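Local atomic coordinates of SLT domain-containing protein (Bdellovibrio bacteriovorus HD100, PDB entry 6TAB), a protein that probably hydrolyses peptidoglycan as a lysozyme of altered substrate specificity, helping the predator to leave its prey cell. Residues A[205-208]-A[209-212]; A[215-219]-A[220-224]. All coordinates share one frame; numbering follows the deposited sequence. Where two conformers were deposited one is given.

How the contacts relate
Both contacts lie near the surface, on the same side of the chain's centre, and each joins near neighbours in sequence. Contact 1 is the last turns of helix 193-211, where i-to-i+4 backbone bonds set the spacing and a Trp-Arg pair packs on the outside; Val208 is its one buried residue. Contact 2, farther from the centre, is the two-stranded hairpin that follows, where cross-strand bonds set the register and a lysine lies over a tryptophan. The base of the hairpin meets the end of the helix: Asp211 OD2 probably accepts a hydrogen bond from Gly224 N at 2.8 Å, while Trp207 CB packs against Gly224 O.

Contact 1: A[205-208]-A[209-212]; sequences DRWV and SRDG
Trp207 and Arg210 run side by side, one helical turn apart, and point the same way from the helix. The arginine makes this contact with its aliphatic stem: CD sits 3.6 Å from CZ3 of Trp207, approaching the ring obliquely, while the guanidinium is turned 77° to the indole plane. With CG anti to its own N (chi1 175°) and the chain extended as far as NE, Arg210 brings methylene carbons to the ring and carries its charge past it. Arg206, the preceding residue, covers one indole face, its CD lying 3.7 Å above the plane of Trp207. A broad indole suits this place, giving a face to the Arg206 stem and its CZ3 rim to that of Arg210; its NE1 is hydrogen-bonded to Tyr180 OH.

Asp211 folds back on the same turn, its CB 3.2 Å from Trp207 O. An acid at the C-terminal, partially negative end of a helix would probably be disfavoured, and its partners probably offset this: OD1 forms a salt bridge with Arg227, and OD2 is held by the hairpin base.

Beneath the side chains, Asp211 N donates to Trp207 O at 2.9 Å, and Gly212 N to Val208 O at 2.9 Å. Gly212 then takes positive phi (75°), a conformation easy for glycine and typical of the C-terminal end of an alpha-helix.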
loop_
_atom_site.group_PDB
_atom_site.type_symbol
_atom_site.label_atom_id
_atom_site.label_comp_id
_atom_site.label_asym_id
_atom_site.label_seq_id
_atom_site.Cartn_x
_atom_site.Cartn_y
_atom_site.Cartn_z
ATOM N N ASP A 205 -5.541 -4.815 4.247
ATOM C CA ASP A 205 -6.698 -5.698 4.482
ATOM C C ASP A 205 -7.203 -5.572 5.943
ATOM O O ASP A 205 -8.430 -5.632 6.198
ATOM C CB ASP A 205 -6.386 -7.163 4.143
ATOM C CG ASP A 205 -7.579 -8.099 4.175
ATOM O OD1 ASP A 205 -8.362 -8.070 3.184
ATOM O OD2 ASP A 205 -7.713 -8.873 5.163
ATOM N N ARG A 206 -6.316 -5.408 6.889
ATOM C CA ARG A 206 -6.716 -5.238 8.267
ATOM C C ARG A 206 -7.328 -3.859 8.499
ATOM O O ARG A 206 -8.450 -3.779 8.956
ATOM C CB ARG A 206 -5.528 -5.402 9.227
ATOM C CG ARG A 206 -6.000 -5.303 10.694
ATOM C CD ARG A 206 -4.985 -5.001 11.739
ATOM N NE ARG A 206 -4.142 -6.113 12.013
ATOM C CZ ARG A 206 -3.088 -6.110 12.869
ATOM N NH1 ARG A 206 -2.674 -5.029 13.572
ATOM N NH2 ARG A 206 -2.402 -7.211 12.965
ATOM N N TRP A 207 -6.603 -2.779 8.178
ATOM C CA TRP A 207 -7.052 -1.435 8.615
ATOM C C TRP A 207 -8.155 -0.813 7.742
ATOM O O TRP A 207 -9.042 -0.127 8.283
ATOM C CB TRP A 207 -5.885 -0.473 8.797
ATOM C CG TRP A 207 -4.889 -0.893 9.829
ATOM C CD1 TRP A 207 -3.558 -1.102 9.618
ATOM C CD2 TRP A 207 -5.120 -1.098 11.220
ATOM N NE1 TRP A 207 -2.943 -1.414 10.785
ATOM C CE2 TRP A 207 -3.874 -1.462 11.790
ATOM C CE3 TRP A 207 -6.243 -1.036 12.045
ATOM C CZ2 TRP A 207 -3.699 -1.697 13.146
ATOM C CZ3 TRP A 207 -6.073 -1.301 13.390
ATOM C CH2 TRP A 207 -4.829 -1.644 13.929
ATOM N N VAL A 208 -8.068 -0.927 6.404
ATOM C CA VAL A 208 -9.129 -0.368 5.563
ATOM C C VAL A 208 -10.476 -1.034 5.916
ATOM O O VAL A 208 -11.512 -0.361 5.989
ATOM C CB VAL A 208 -8.774 -0.415 4.062
ATOM C CG1 VAL A 208 -9.906 0.149 3.188
ATOM C CG2 VAL A 208 -7.478 0.352 3.772
ATOM N N SER A 209 -10.521 -2.381 6.212
ATOM C CA SER A 209 -11.755 -3.145 6.553
ATOM C C SER A 209 -12.263 -2.853 7.979
ATOM O O SER A 209 -13.494 -2.821 8.206
ATOM C CB SER A 209 -11.553 -4.633 6.336
ATOM O OG SER A 209 -12.710 -5.371 6.703
ATOM N N ARG A 210 -11.282 -2.637 8.863
ATOM C CA ARG A 210 -11.694 -2.335 10.283
ATOM C C ARG A 210 -12.254 -0.904 10.355
ATOM O O ARG A 210 -13.243 -0.629 11.090
ATOM C CB ARG A 210 -10.516 -2.493 11.263
ATOM C CG ARG A 210 -10.755 -2.109 12.726
ATOM C CD ARG A 210 -9.511 -2.209 13.609
ATOM N NE ARG A 210 -9.771 -2.000 15.041
ATOM C CZ ARG A 210 -9.932 -2.961 15.946
ATOM N NH1 ARG A 210 -9.836 -4.235 15.607
ATOM N NH2 ARG A 210 -10.199 -2.649 17.202
ATOM N N ASP A 211 -11.615 0.042 9.643
ATOM C CA ASP A 211 -11.914 1.475 9.817
ATOM C C ASP A 211 -12.976 1.968 8.796
ATOM O O ASP A 211 -13.528 3.082 8.961
ATOM C CB ASP A 211 -10.620 2.295 9.726
ATOM C CG ASP A 211 -9.629 2.093 10.870
ATOM O OD1 ASP A 211 -10.083 1.642 11.994
ATOM O OD2 ASP A 211 -8.412 2.401 10.659
ATOM N N GLY A 212 -13.149 1.244 7.684
ATOM C CA GLY A 212 -14.119 1.609 6.655
ATOM C C GLY A 212 -13.709 2.784 5.773
ATOM O O GLY A 212 -14.602 3.449 5.196
#

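Contact 2: A[215-219]-A[220-224]; sequences AGKVD and GAWKG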
loop_
_atom_site.group_PDB
_atom_site.type_symbol
_atom_site.label_atom_id
_atom_site.label_comp_id
_atom_site.label_asym_id
_atom_site.label_seq_id
_atom_site.Cartn_x
_atom_site.Cartn_y
_atom_site.Cartn_z
ATOM N N ALA A 215 -7.867 6.397 4.279
ATOM C CA ALA A 215 -6.894 7.195 5.053
ATOM C C ALA A 215 -7.673 8.198 5.927
ATOM O O ALA A 215 -8.841 7.962 6.268
ATOM C CB ALA A 215 -5.880 7.818 4.101
ATOM N N GLY A 216 -7.023 9.301 6.308
ATOM C CA GLY A 216 -7.624 10.417 7.074
ATOM C C GLY A 216 -7.461 10.268 8.590
ATOM O O GLY A 216 -7.074 9.230 9.113
ATOM N N LYS A 217 -7.692 11.386 9.286
ATOM C CA LYS A 217 -7.620 11.464 10.726
ATOM C C LYS A 217 -9.033 11.760 11.261
ATOM O O LYS A 217 -9.663 12.719 10.844
ATOM C CB LYS A 217 -6.629 12.548 11.159
ATOM C CG LYS A 217 -6.323 12.607 12.649
ATOM C CD LYS A 217 -5.472 13.807 13.080
ATOM C CE LYS A 217 -4.016 13.478 13.258
ATOM N NZ LYS A 217 -3.369 14.438 14.181
ATOM N N VAL A 218 -9.512 10.924 12.181
ATOM C CA VAL A 218 -10.858 11.059 12.742
ATOM C C VAL A 218 -10.750 11.033 14.272
ATOM O O VAL A 218 -10.210 10.082 14.843
ATOM C CB VAL A 218 -11.802 9.947 12.247
ATOM C CG1 VAL A 218 -13.180 10.092 12.874
ATOM C CG2 VAL A 218 -11.916 9.906 10.722
ATOM N N ASP A 219 -11.300 12.072 14.919
ATOM C CA ASP A 219 -11.241 12.245 16.367
ATOM C C ASP A 219 -9.805 12.058 16.881
ATOM O O ASP A 219 -9.589 11.396 17.893
ATOM C CB ASP A 219 -12.211 11.286 17.069
ATOM C CG ASP A 219 -13.675 11.503 16.701
ATOM O OD1 ASP A 219 -14.011 12.624 16.244
ATOM O OD2 ASP A 219 -14.478 10.550 16.872
ATOM N N GLY A 220 -8.830 12.657 16.181
ATOM C CA GLY A 220 -7.418 12.685 16.606
ATOM C C GLY A 220 -6.603 11.445 16.253
ATOM O O GLY A 220 -5.422 11.397 16.570
ATOM N N ALA A 221 -7.200 10.444 15.586
ATOM C CA ALA A 221 -6.526 9.152 15.288
ATOM C C ALA A 221 -6.450 8.892 13.772
ATOM O O ALA A 221 -7.442 8.999 13.087
ATOM C CB ALA A 221 -7.278 8.041 15.986
ATOM N N TRP A 222 -5.271 8.504 13.262
ATOM C CA TRP A 222 -5.103 8.116 11.852
ATOM C C TRP A 222 -5.835 6.790 11.576
ATOM O O TRP A 222 -5.850 5.879 12.442
ATOM C CB TRP A 222 -3.614 8.040 11.466
ATOM C CG TRP A 222 -2.902 9.362 11.504
ATOM C CD1 TRP A 222 -1.982 9.801 12.417
ATOM C CD2 TRP A 222 -3.070 10.447 10.574
ATOM N NE1 TRP A 222 -1.587 11.078 12.121
ATOM C CE2 TRP A 222 -2.240 11.507 10.997
ATOM C CE3 TRP A 222 -3.865 10.630 9.443
ATOM C CZ2 TRP A 222 -2.166 12.722 10.312
ATOM C CZ3 TRP A 222 -3.787 11.824 8.762
ATOM C CH2 TRP A 222 -2.967 12.862 9.204
ATOM N N LYS A 223 -6.428 6.684 10.370
ATOM C CA LYS A 223 -7.285 5.564 9.977
ATOM C C LYS A 223 -6.797 4.909 8.672
ATOM O O LYS A 223 -6.030 5.506 7.866
ATOM C CB LYS A 223 -8.726 6.052 9.792
ATOM C CG LYS A 223 -9.375 6.620 11.047
ATOM C CD LYS A 223 -9.552 5.643 12.207
ATOM C CE LYS A 223 -10.197 6.284 13.423
ATOM N NZ LYS A 223 -10.244 5.346 14.567
ATOM N N GLY A 224 -7.254 3.665 8.429
ATOM C CA GLY A 224 -6.928 2.952 7.189
ATOM C C GLY A 224 -5.424 2.803 7.001
ATOM O O GLY A 224 -4.658 2.518 7.945
HETATM O O HOH W 1 -11.277 7.842 16.092
#
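Lys217 drapes its aliphatic chain over the indole of Trp222, its partner in a non-hydrogen-bonded antiparallel pair. CB makes a CH-pi contact, 3.9 Å from the centroid of the Trp222 six-membered ring and 19° off its normal. Farther along, a bend at chi3 (-99°) swings CE back over the same face, offset toward the rim and 3.5 Å from Trp222 CE2. The lysine thus offers methylenes to the aromatic surface, a role for which its long, flexible stem is well suited. Arg233 makes a cation-pi contact with the same tryptophan.

Val218 and Ala221, the neighbouring hydrogen-bonded pair, put their side chains on the other side of the hairpin. There Lys223 crosses Val218 at about a right angle, with CG 4.2 Å from Val218 CG2. A water accepts from Lys223 NZ and donates to Val218 O, so the lysine reaches the far strand through a relay.

The backbone sets these positions. Val218 N donates to Ala221 O at 3.0 Å, and Ala221 N returns one to Val218 O at 3.1 Å. Nearer the base, Lys223 N reaches Gly216 O at 2.9 Å. Asp219 and Gly220 form the corners of a type I' turn, both with positive phi, which glycine adopts readily and aspartate tolerates better than most residues. Such a turn suits the twist of a tight two-residue hairpin.

The chemistry is therefore mixed: three backbone bonds fix the register, while lysine methylenes pack on the aromatic and aliphatic surfaces of a short, surface-lying hairpin. The ammonium of Lys223 is bonded to water, and that of exposed Lys217 probably meets solvent too.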